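Fibronectin type III domain-containing protein (Simiduia agarivorans, PDB 6P2K) is an ancestral family 74 glycoside hydrolase whose beta-propeller module, crystallised here, probably cleaves the glucan backbone of xyloglucan. Local coordinates at residues P8-G12 / G428-W432; S400-V406 / T760-L766; G416-L422 / L445-Q449; M705-D709 / F740-T744. All blocks are in the same frame, centred on the assembly; numbering follows the deposited sequence.

Contact 1 of 4, residues P8-G12 / G428-W432; sequences PLNPG and GGVSW
Pro11 lies across the indole of Trp432: its CD sits 4.0 Å from the centroid of the five-membered ring and 20° off the ring normal, a CH-pi contact over the face, with Pro11 CB 3.7 Å from Trp432 CD1. The indole extends from a CA-to-CB bond pointing toward 8-12, with chi1 in m and chi2 at 76°. Segment 8-12 leaves strand 7-8 extended through Leu9 (-135/84) and Asn10 (-148/152) and then bends at Pro11 (-84/-8). Opposite it, Gly428 (80/14) and Gly429 (101/7) turn with positive phi before the chain enters the weakly bonded strand 431-432. The nearest CA pairs are Leu9 with Gly429, 5.0 Å, and Pro11 with Trp432, 5.5 Å. Leu9 CB packs 3.4 Å from Gly429 O and 4.2 Å from Trp432 CZ2, which Leu9 O approaches to 3.2 Å; a side chain on Gly429 would press tightly on that CB. Within its own segment, Trp432 NE1 gives Gly429 O a weak hydrogen bond of 2.9 Å. The contact sets the peptide after the N-terminal strand of one propeller sheet against the turn that follows strand 421-425. Asn10 spends its polar end elsewhere, accepting from Leu766 N. No hydrogen bond crosses, so what joins these two segments directly is van der Waals and CH-pi contact around the indole.

Contact 2 of 4, residues S400-V406 / T760-L766; sequences STYTYDV and TTPGAGL
This contact adjoins a zinc site: Asp405 OD2 is a ligand of the metal, together with Asp513. Asp405 OD1 accepts from Val406 N at 2.7 Å, and Tyr404 and Asp405 form a classic beta bulge against Gly416. Across the segments, Tyr402 and Pro762 make a single beta bridge (CA to CA 4.4 Å), with Thr403 N donating to Thr761 O (3.1 Å); past the turn, Gly765 N hydrogen-bonds to Thr401 O (3.0 Å). The partner segment is the tight reversal between strands 754-761 and 765-770, in the propeller sheet that strand 7-8 completes. Pro762 (-81/54) centres an inverse gamma turn. Thr761 OG1, in p, accepts from Ala764 N at 2.9 Å, an ST motif, and donates to Gly765 O at 2.8 Å. Gly763 (154/-13) and Gly765 (69/-147) have backbone angles suited to glycine, and Gly763 O meets Ser400 CA at 3.1 Å. Tyr402, chi1 in t, covers the turn: Pro762 CA lies over one ring face, with Tyr402 CE2 3.4 Å from Pro762 CB. Further along, Thr403 and Val406 point toward the partner, Thr403 CG2 and Val406 CB each 3.6 Å from Thr760 CG2, while Val406 CG2 meets Leu766 CD1 at 4.0 Å.

Contact 3 of 4, residues G416-L422 / L445-Q449; sequences GQADNGL and LSDVQ
Strand 412-417 ends, the chain reverses, and strand 421-425 begins; the bend is held by the backbone hydrogen bonds Gln417 N to Gly421 O (3.1 Å) and Asn420 N to Ala418 O (2.6 Å), with Asp419 at 68/-47 and Gly421 at 65/-133. Segment 445-449 lies against this hairpin end, Gly421 being 3.7 Å from Ser446 and Gly416 4.5 Å from Val448, CA to CA. Val448 N donates to Gln417 O across the segments at 3.0 Å. Both glycines are needed sterically: a CB on Gly416 would clash with Val448 O, and one on Gly421 with Leu445 O, which as it is meets Gly421 CA at 3.1 Å. Val448, chi1 in t, points toward the hairpin and puts CG2 3.6 Å from Leu422 CD2; Leu422 CD1 and Leu445 CD1 meet at 4.0 Å. A water accepts from Asp419 N (2.9 Å) and donates to Asp447 OD2 (2.7 Å), an oxygen also hydrogen-bonded to Tyr404 OH. Ser446 and Asp447 form a classic beta bulge facing Thr467. The arrangement joins the hairpin of one antiparallel sheet to the opening strand, 447-456, of the next, consistent with neighbouring blades of a beta-propeller.

Contact 4 of 4, residues M705-D709 / F740-T744; sequences MSYYD and FSGMT
A buried contact between two consecutive propeller sheets, it sets the end of strand 702-709 against the irregular connection that leads into strand 745-751. The strand side is extended, so alternate residues face the connection: Ser706 and Tyr708 point toward it, Tyr707 away. The nearest CA atoms are those of Tyr708 and Gly742, 5.1 Å apart. Ser706, chi1 in t, donates from OG to Ser741 O at 2.7 Å. Water 2 reinforces this link, donating to Ser706 OG (2.9 Å) and to Tyr707 O (2.8 Å) and lying 2.6 Å from Ser741 OG in a hydrogen bond. Gly742 (-62/143) rests on Tyr708, which has chi1 in t and chi2 at 78°: Gly742 CA lies 3.8 Å from the ring centroid and 29° off its normal, a CH-pi contact over the face. A CB on Gly742 would collide with Tyr708 CD1, so the lack of a side chain lets the ring come this close. In the beta-propeller such connections pass from the last strand of one blade to the first of the next; this one leaves strand 729-733 and enters the sheet that strand 7-8 completes. Two residues before the glycine, Phe740, chi1 in t, brings CZ within 3.5 Å of Tyr708 OH, the rings oblique at 63° with centroids 5.6 Å apart. At the other flank Met743 SD lies 3.9 Å from Ser706 CB.

Overall arrangement
From the N terminus, residues 8-12 open contact 1, which closes only at 428-432. Before that closure contact 2 opens at 400-406 and contact 3 at 416-422, so contact 1 crosses both. Contact 3 closes at 445-449, and contact 4 runs from 705-709 to 740-744; the long span of contact 2, ending at 760-766, encloses both. Contact 2 is the hub. It touches contact 1 through Leu766 with Leu9 and Asn10, contact 3 through Tyr404 with Asp447 and Gly416, and contact 4 through Thr744 with Thr403 and Thr760. The sheet shared by both chain ends is thus tied to sheet 403-425, contact 3 joins that to sheet 447-496, and contact 4 holds sheet 697-733 to the connection entering 745-751.

Contact 1 of 4, residues P8-G12 / G428-W432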
loop_
_atom_site.group_PDB
_atom_site.type_symbol
_atom_site.label_atom_id
_atom_site.label_comp_id
_atom_site.label_asym_id
_atom_site.label_seq_id
_atom_site.Cartn_x
_atom_site.Cartn_y
_atom_site.Cartn_z
ATOM N N PRO B 8 -7.795 12.000 39.126
ATOM C CA PRO B 8 -8.297 12.688 37.934
ATOM C C PRO B 8 -7.601 12.212 36.670
ATOM O O PRO B 8 -6.410 11.895 36.666
ATOM C CB PRO B 8 -7.973 14.158 38.215
ATOM C CG PRO B 8 -6.752 14.104 39.070
ATOM C CD PRO B 8 -6.879 12.846 39.912
ATOM N N LEU B 9 -8.373 12.174 35.579
ATOM C CA LEU B 9 -7.886 11.750 34.261
ATOM C C LEU B 9 -8.406 12.764 33.243
ATOM O O LEU B 9 -9.446 12.547 32.617
ATOM C CB LEU B 9 -8.347 10.317 33.939
ATOM C CG LEU B 9 -7.999 9.221 34.953
ATOM C CD1 LEU B 9 -8.781 7.949 34.659
ATOM C CD2 LEU B 9 -6.502 8.941 34.968
ATOM N N ASN B 10 -7.686 13.874 33.080
ATOM C CA ASN B 10 -8.223 15.015 32.350
ATOM C C ASN B 10 -7.113 15.770 31.636
ATOM O O ASN B 10 -5.964 15.765 32.095
ATOM C CB ASN B 10 -8.974 15.960 33.297
ATOM C CG ASN B 10 -10.223 15.329 33.860
ATOM O OD1 ASN B 10 -11.172 15.051 33.124
ATOM N ND2 ASN B 10 -10.230 15.085 35.168
ATOM N N PRO B 11 -7.425 16.436 30.518
ATOM C CA PRO B 11 -6.395 17.180 29.781
ATOM C C PRO B 11 -6.131 18.577 30.318
ATOM O O PRO B 11 -5.183 19.224 29.853
ATOM C CB PRO B 11 -6.971 17.246 28.363
ATOM C CG PRO B 11 -8.447 17.288 28.582
ATOM C CD PRO B 11 -8.722 16.448 29.816
ATOM N N GLY B 12 -6.927 19.063 31.266
ATOM C CA GLY B 12 -6.700 20.380 31.834
ATOM C C GLY B 12 -7.728 21.420 31.437
ATOM O O GLY B 12 -7.995 21.619 30.248
ATOM N N GLY B 428 -4.096 5.611 28.838
ATOM C CA GLY B 428 -4.878 5.314 30.019
ATOM C C GLY B 428 -5.572 6.493 30.657
ATOM O O GLY B 428 -6.043 6.369 31.793
ATOM N N GLY B 429 -5.660 7.630 29.973
ATOM C CA GLY B 429 -6.324 8.795 30.517
ATOM C C GLY B 429 -5.415 9.859 31.089
ATOM O O GLY B 429 -5.917 10.818 31.687
ATOM N N VAL B 430 -4.097 9.721 30.931
ATOM C CA VAL B 430 -3.176 10.753 31.396
ATOM C C VAL B 430 -3.198 11.951 30.456
ATOM O O VAL B 430 -3.373 13.097 30.887
ATOM C CB VAL B 430 -1.758 10.176 31.545
ATOM C CG1 VAL B 430 -0.736 11.295 31.697
ATOM C CG2 VAL B 430 -1.692 9.228 32.734
ATOM N N SER B 431 -3.027 11.709 29.157
ATOM C CA SER B 431 -2.946 12.777 28.171
ATOM C C SER B 431 -3.986 12.550 27.085
ATOM O O SER B 431 -4.373 11.413 26.804
ATOM C CB SER B 431 -1.551 12.865 27.555
ATOM O OG SER B 431 -1.312 11.785 26.668
ATOM N N TRP B 432 -4.427 13.647 26.465
ATOM C CA TRP B 432 -5.606 13.620 25.612
ATOM C C TRP B 432 -5.416 14.474 24.366
ATOM O O TRP B 432 -4.542 15.342 24.297
ATOM C CB TRP B 432 -6.848 14.127 26.354
ATOM C CG TRP B 432 -7.096 13.443 27.650
ATOM C CD1 TRP B 432 -6.429 13.640 28.828
ATOM C CD2 TRP B 432 -8.085 12.444 27.907
ATOM N NE1 TRP B 432 -6.942 12.817 29.801
ATOM C CE2 TRP B 432 -7.964 12.076 29.263
ATOM C CE3 TRP B 432 -9.062 11.822 27.122
ATOM C CZ2 TRP B 432 -8.783 11.117 29.851
ATOM C CZ3 TRP B 432 -9.877 10.865 27.710
ATOM C CH2 TRP B 432 -9.730 10.523 29.060
#

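Contact 2 of 4, residues S400-V406 / T760-L766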
loop_
_atom_site.group_PDB
_atom_site.type_symbol
_atom_site.label_atom_id
_atom_site.label_comp_id
_atom_site.label_asym_id
_atom_site.label_seq_id
_atom_site.Cartn_x
_atom_site.Cartn_y
_atom_site.Cartn_z
ATOM N N SER B 400 -12.509 21.166 34.190
ATOM C CA SER B 400 -13.774 21.883 34.282
ATOM C C SER B 400 -14.722 21.529 33.142
ATOM O O SER B 400 -15.571 22.344 32.766
ATOM C CB SER B 400 -13.539 23.398 34.313
ATOM O OG SER B 400 -12.465 23.730 35.172
ATOM N N THR B 401 -14.613 20.320 32.596
ATOM C CA THR B 401 -15.441 19.927 31.467
ATOM C C THR B 401 -16.730 19.281 31.946
ATOM O O THR B 401 -16.748 18.567 32.953
ATOM C CB THR B 401 -14.705 18.949 30.549
ATOM O OG1 THR B 401 -14.399 17.747 31.270
ATOM C CG2 THR B 401 -13.421 19.570 30.019
ATOM N N TYR B 402 -17.811 19.544 31.216
ATOM C CA TYR B 402 -19.024 18.743 31.334
ATOM C C TYR B 402 -18.815 17.461 30.535
ATOM O O TYR B 402 -18.800 17.483 29.299
ATOM C CB TYR B 402 -20.241 19.517 30.829
ATOM C CG TYR B 402 -21.563 18.889 31.234
ATOM C CD1 TYR B 402 -21.958 17.657 30.717
ATOM C CD2 TYR B 402 -22.412 19.525 32.133
ATOM C CE1 TYR B 402 -23.149 17.076 31.081
ATOM C CE2 TYR B 402 -23.615 18.950 32.501
ATOM C CZ TYR B 402 -23.974 17.723 31.973
ATOM O OH TYR B 402 -25.161 17.133 32.329
ATOM N N THR B 403 -18.653 16.340 31.230
ATOM C CA THR B 403 -18.440 15.052 30.585
ATOM C C THR B 403 -19.671 14.176 30.776
ATOM O O THR B 403 -20.118 13.965 31.909
ATOM C CB THR B 403 -17.194 14.358 31.136
ATOM O OG1 THR B 403 -16.074 15.251 31.047
ATOM C CG2 THR B 403 -16.887 13.101 30.330
ATOM N N TYR B 404 -20.216 13.676 29.660
ATOM C CA TYR B 404 -21.445 12.884 29.676
ATOM C C TYR B 404 -21.193 11.421 30.027
ATOM O O TYR B 404 -21.976 10.814 30.767
ATOM C CB TYR B 404 -22.131 12.911 28.308
ATOM C CG TYR B 404 -22.668 14.230 27.793
ATOM C CD1 TYR B 404 -23.890 14.730 28.231
ATOM C CD2 TYR B 404 -21.988 14.936 26.807
ATOM C CE1 TYR B 404 -24.398 15.918 27.729
ATOM C CE2 TYR B 404 -22.489 16.123 26.297
ATOM C CZ TYR B 404 -23.691 16.607 26.760
ATOM O OH TYR B 404 -24.185 17.783 26.249
ATOM N N ASP B 405 -20.140 10.828 29.464
ATOM C CA ASP B 405 -19.985 9.378 29.427
ATOM C C ASP B 405 -18.507 9.068 29.228
ATOM O O ASP B 405 -17.723 9.936 28.830
ATOM C CB ASP B 405 -20.847 8.761 28.307
ATOM C CG ASP B 405 -21.244 7.309 28.587
ATOM O OD1 ASP B 405 -20.604 6.694 29.469
ATOM O OD2 ASP B 405 -22.213 6.798 27.951
ATOM N N VAL B 406 -18.132 7.823 29.524
ATOM C CA VAL B 406 -16.756 7.360 29.377
ATOM C C VAL B 406 -16.779 5.925 28.874
ATOM O O VAL B 406 -17.707 5.164 29.156
ATOM C CB VAL B 406 -15.965 7.467 30.706
ATOM C CG1 VAL B 406 -16.584 6.575 31.779
ATOM C CG2 VAL B 406 -14.488 7.132 30.504
ATOM N N THR B 760 -17.777 10.030 35.391
ATOM C CA THR B 760 -17.746 11.336 34.758
ATOM C C THR B 760 -18.677 12.284 35.501
ATOM O O THR B 760 -19.665 11.862 36.108
ATOM C CB THR B 760 -18.155 11.239 33.293
ATOM O OG1 THR B 760 -19.516 10.787 33.209
ATOM C CG2 THR B 760 -17.262 10.259 32.566
ATOM N N THR B 761 -18.341 13.569 35.462
ATOM C CA THR B 761 -19.036 14.574 36.247
ATOM C C THR B 761 -19.542 15.690 35.345
ATOM O O THR B 761 -18.935 15.980 34.307
ATOM C CB THR B 761 -18.111 15.166 37.319
ATOM O OG1 THR B 761 -17.020 15.837 36.679
ATOM C CG2 THR B 761 -17.556 14.066 38.214
ATOM N N PRO B 762 -20.655 16.339 35.716
ATOM C CA PRO B 762 -21.193 17.463 34.939
ATOM C C PRO B 762 -20.484 18.785 35.232
ATOM O O PRO B 762 -21.111 19.780 35.591
ATOM C CB PRO B 762 -22.659 17.498 35.375
ATOM C CG PRO B 762 -22.602 17.070 36.800
ATOM C CD PRO B 762 -21.523 16.011 36.864
ATOM N N GLY B 763 -19.161 18.790 35.099
ATOM C CA GLY B 763 -18.434 20.015 35.345
ATOM C C GLY B 763 -16.991 19.864 35.775
ATOM O O GLY B 763 -16.251 20.849 35.762
ATOM N N ALA B 764 -16.565 18.655 36.154
ATOM C CA ALA B 764 -15.189 18.445 36.595
ATOM C C ALA B 764 -14.524 17.267 35.888
ATOM O O ALA B 764 -13.571 16.687 36.422
ATOM C CB ALA B 764 -15.128 18.246 38.113
ATOM N N GLY B 765 -15.008 16.893 34.704
ATOM C CA GLY B 765 -14.321 15.878 33.928
ATOM C C GLY B 765 -14.406 14.486 34.539
ATOM O O GLY B 765 -15.383 14.116 35.191
ATOM N N LEU B 766 -13.345 13.712 34.329
ATOM C CA LEU B 766 -13.331 12.283 34.606
ATOM C C LEU B 766 -12.443 11.974 35.802
ATOM O O LEU B 766 -11.333 12.503 35.919
ATOM C CB LEU B 766 -12.838 11.510 33.382
ATOM C CG LEU B 766 -12.506 10.029 33.559
ATOM C CD1 LEU B 766 -13.765 9.224 33.853
ATOM C CD2 LEU B 766 -11.800 9.507 32.316
#

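Contact 3 of 4, residues G416-L422 / L445-Q449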
loop_
_atom_site.group_PDB
_atom_site.type_symbol
_atom_site.label_atom_id
_atom_site.label_comp_id
_atom_site.label_asym_id
_atom_site.label_seq_id
_atom_site.Cartn_x
_atom_site.Cartn_y
_atom_site.Cartn_z
ATOM N N GLY B 416 -16.801 11.463 26.449
ATOM C CA GLY B 416 -17.761 12.198 25.651
ATOM C C GLY B 416 -18.153 13.474 26.364
ATOM O O GLY B 416 -18.669 13.423 27.484
ATOM N N GLN B 417 -17.911 14.624 25.747
ATOM C CA GLN B 417 -18.063 15.897 26.433
ATOM C C GLN B 417 -19.015 16.816 25.683
ATOM O O GLN B 417 -19.265 16.656 24.485
ATOM C CB GLN B 417 -16.704 16.595 26.600
ATOM C CG GLN B 417 -15.712 15.812 27.455
ATOM C CD GLN B 417 -14.438 16.586 27.728
ATOM O OE1 GLN B 417 -14.268 17.712 27.259
ATOM N NE2 GLN B 417 -13.534 15.984 28.490
ATOM N N ALA B 418 -19.553 17.782 26.420
ATOM C CA ALA B 418 -20.176 18.943 25.811
ATOM C C ALA B 418 -19.096 19.945 25.426
ATOM O O ALA B 418 -18.028 20.000 26.044
ATOM C CB ALA B 418 -21.182 19.586 26.768
ATOM N N ASP B 419 -19.372 20.716 24.372
ATOM C CA ASP B 419 -18.470 21.745 23.855
ATOM C C ASP B 419 -17.196 21.176 23.231
ATOM O O ASP B 419 -16.809 21.599 22.138
ATOM C CB ASP B 419 -18.102 22.749 24.954
ATOM C CG ASP B 419 -19.255 23.661 25.323
ATOM O OD1 ASP B 419 -20.043 24.013 24.424
ATOM O OD2 ASP B 419 -19.367 24.028 26.513
ATOM N N ASN B 420 -16.529 20.236 23.905
ATOM C CA ASN B 420 -15.245 19.717 23.445
ATOM C C ASN B 420 -15.341 18.353 22.770
ATOM O O ASN B 420 -14.313 17.823 22.336
ATOM C CB ASN B 420 -14.260 19.644 24.611
ATOM C CG ASN B 420 -14.207 20.935 25.404
ATOM O OD1 ASN B 420 -13.999 22.013 24.845
ATOM N ND2 ASN B 420 -14.401 20.831 26.712
ATOM N N GLY B 421 -16.533 17.764 22.698
ATOM C CA GLY B 421 -16.753 16.619 21.824
ATOM C C GLY B 421 -15.967 15.374 22.197
ATOM O O GLY B 421 -15.943 14.940 23.354
ATOM N N LEU B 422 -15.337 14.771 21.191
ATOM C CA LEU B 422 -14.614 13.509 21.340
ATOM C C LEU B 422 -13.260 13.786 21.980
ATOM O O LEU B 422 -12.325 14.224 21.310
ATOM C CB LEU B 422 -14.438 12.827 19.986
ATOM C CG LEU B 422 -15.678 12.535 19.136
ATOM C CD1 LEU B 422 -15.293 12.342 17.675
ATOM C CD2 LEU B 422 -16.419 11.309 19.653
ATOM N N LEU B 445 -17.678 17.982 15.770
ATOM C CA LEU B 445 -18.443 17.069 16.620
ATOM C C LEU B 445 -18.205 17.429 18.089
ATOM O O LEU B 445 -17.524 16.728 18.839
ATOM C CB LEU B 445 -18.055 15.625 16.328
ATOM C CG LEU B 445 -18.220 15.152 14.883
ATOM C CD1 LEU B 445 -17.598 13.776 14.694
ATOM C CD2 LEU B 445 -19.690 15.138 14.493
ATOM N N SER B 446 -18.803 18.546 18.498
ATOM C CA SER B 446 -18.510 19.152 19.792
ATOM C C SER B 446 -19.373 18.621 20.936
ATOM O O SER B 446 -19.154 19.026 22.083
ATOM C CB SER B 446 -18.657 20.674 19.698
ATOM O OG SER B 446 -19.745 21.039 18.870
ATOM N N ASP B 447 -20.322 17.723 20.668
ATOM C CA ASP B 447 -21.213 17.195 21.698
ATOM C C ASP B 447 -21.310 15.684 21.550
ATOM O O ASP B 447 -21.722 15.190 20.497
ATOM C CB ASP B 447 -22.600 17.839 21.606
ATOM C CG ASP B 447 -23.445 17.583 22.838
ATOM O OD1 ASP B 447 -24.166 16.561 22.861
ATOM O OD2 ASP B 447 -23.386 18.401 23.782
ATOM N N VAL B 448 -20.936 14.954 22.604
ATOM C CA VAL B 448 -20.824 13.492 22.565
ATOM C C VAL B 448 -21.482 12.949 23.833
ATOM O O VAL B 448 -20.830 12.779 24.869
ATOM C CB VAL B 448 -19.371 13.021 22.449
ATOM C CG1 VAL B 448 -19.306 11.500 22.397
ATOM C CG2 VAL B 448 -18.712 13.624 21.214
ATOM N N GLN B 449 -22.776 12.633 23.748
ATOM C CA GLN B 449 -23.559 12.275 24.925
ATOM C C GLN B 449 -23.476 10.798 25.303
ATOM O O GLN B 449 -23.928 10.435 26.394
ATOM C CB GLN B 449 -25.028 12.669 24.716
ATOM C CG GLN B 449 -25.246 14.180 24.708
ATOM C CD GLN B 449 -26.698 14.590 24.506
ATOM O OE1 GLN B 449 -27.622 13.892 24.923
ATOM N NE2 GLN B 449 -26.902 15.737 23.867
HETATM O O HOH W 1 -22.078 20.710 23.400
#

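Contact 4 of 4, residues M705-D709 / F740-T744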
loop_
_atom_site.group_PDB
_atom_site.type_symbol
_atom_site.label_atom_id
_atom_site.label_comp_id
_atom_site.label_asym_id
_atom_site.label_seq_id
_atom_site.Cartn_x
_atom_site.Cartn_y
_atom_site.Cartn_z
ATOM N N MET B 705 -23.874 5.055 43.553
ATOM C CA MET B 705 -24.761 6.153 43.188
ATOM C C MET B 705 -24.218 7.432 43.811
ATOM O O MET B 705 -23.361 7.398 44.699
ATOM C CB MET B 705 -26.204 5.887 43.634
ATOM C CG MET B 705 -26.391 5.775 45.142
ATOM S SD MET B 705 -26.683 7.368 45.945
ATOM C CE MET B 705 -28.188 7.890 45.128
ATOM N N SER B 706 -24.740 8.568 43.346
ATOM C CA SER B 706 -24.287 9.868 43.826
ATOM C C SER B 706 -25.464 10.829 43.897
ATOM O O SER B 706 -26.161 11.033 42.898
ATOM C CB SER B 706 -23.189 10.434 42.918
ATOM O OG SER B 706 -23.030 11.827 43.109
ATOM N N TYR B 707 -25.672 11.424 45.073
ATOM C CA TYR B 707 -26.741 12.397 45.283
ATOM C C TYR B 707 -26.222 13.795 44.967
ATOM O O TYR B 707 -25.219 14.236 45.541
ATOM C CB TYR B 707 -27.259 12.331 46.718
ATOM C CG TYR B 707 -28.399 11.359 46.920
ATOM C CD1 TYR B 707 -29.571 11.471 46.184
ATOM C CD2 TYR B 707 -28.306 10.333 47.854
ATOM C CE1 TYR B 707 -30.618 10.590 46.367
ATOM C CE2 TYR B 707 -29.348 9.445 48.046
ATOM C CZ TYR B 707 -30.502 9.577 47.297
ATOM O OH TYR B 707 -31.542 8.694 47.483
ATOM N N TYR B 708 -26.915 14.498 44.073
ATOM C CA TYR B 708 -26.412 15.760 43.544
ATOM C C TYR B 708 -27.579 16.587 43.024
ATOM O O TYR B 708 -28.421 16.071 42.281
ATOM C CB TYR B 708 -25.391 15.490 42.433
ATOM C CG TYR B 708 -24.939 16.708 41.666
ATOM C CD1 TYR B 708 -24.002 17.582 42.203
ATOM C CD2 TYR B 708 -25.431 16.972 40.396
ATOM C CE1 TYR B 708 -23.577 18.693 41.496
ATOM C CE2 TYR B 708 -25.011 18.077 39.682
ATOM C CZ TYR B 708 -24.087 18.934 40.236
ATOM O OH TYR B 708 -23.674 20.039 39.527
ATOM N N ASP B 709 -27.628 17.862 43.410
ATOM C CA ASP B 709 -28.682 18.784 42.986
ATOM C C ASP B 709 -28.070 19.777 42.001
ATOM O O ASP B 709 -27.392 20.729 42.401
ATOM C CB ASP B 709 -29.309 19.496 44.183
ATOM C CG ASP B 709 -30.592 20.236 43.826
ATOM O OD1 ASP B 709 -30.800 20.552 42.634
ATOM O OD2 ASP B 709 -31.396 20.508 44.745
ATOM N N PHE B 740 -15.945 17.719 43.716
ATOM C CA PHE B 740 -17.127 17.819 42.870
ATOM C C PHE B 740 -17.581 16.391 42.593
ATOM O O PHE B 740 -16.963 15.682 41.792
ATOM C CB PHE B 740 -16.825 18.580 41.583
ATOM C CG PHE B 740 -18.039 18.852 40.746
ATOM C CD1 PHE B 740 -18.470 17.931 39.810
ATOM C CD2 PHE B 740 -18.760 20.022 40.908
ATOM C CE1 PHE B 740 -19.593 18.174 39.043
ATOM C CE2 PHE B 740 -19.886 20.270 40.143
ATOM C CZ PHE B 740 -20.301 19.345 39.208
ATOM N N SER B 741 -18.647 15.965 43.268
ATOM C CA SER B 741 -19.034 14.563 43.298
ATOM C C SER B 741 -20.319 14.260 42.541
ATOM O O SER B 741 -20.722 13.094 42.490
ATOM C CB SER B 741 -19.167 14.091 44.750
ATOM O OG SER B 741 -20.127 14.862 45.448
ATOM N N GLY B 742 -20.985 15.262 41.975
ATOM C CA GLY B 742 -22.079 14.973 41.064
ATOM C C GLY B 742 -21.574 14.197 39.861
ATOM O O GLY B 742 -20.464 14.424 39.378
ATOM N N MET B 743 -22.387 13.256 39.383
ATOM C CA MET B 743 -21.940 12.329 38.353
ATOM C C MET B 743 -22.978 12.185 37.252
ATOM O O MET B 743 -24.182 12.130 37.522
ATOM C CB MET B 743 -21.635 10.954 38.946
ATOM C CG MET B 743 -20.425 10.939 39.862
ATOM S SD MET B 743 -20.211 9.353 40.675
ATOM C CE MET B 743 -18.689 9.649 41.574
ATOM N N THR B 744 -22.500 12.120 36.011
ATOM C CA THR B 744 -23.344 11.808 34.867
ATOM C C THR B 744 -23.287 10.341 34.473
ATOM O O THR B 744 -24.253 9.832 33.894
ATOM C CB THR B 744 -22.948 12.665 33.656
ATOM O OG1 THR B 744 -21.532 12.586 33.460
ATOM C CG2 THR B 744 -23.349 14.122 33.870
HETATM O O HOH W 2 -22.480 13.768 45.151
#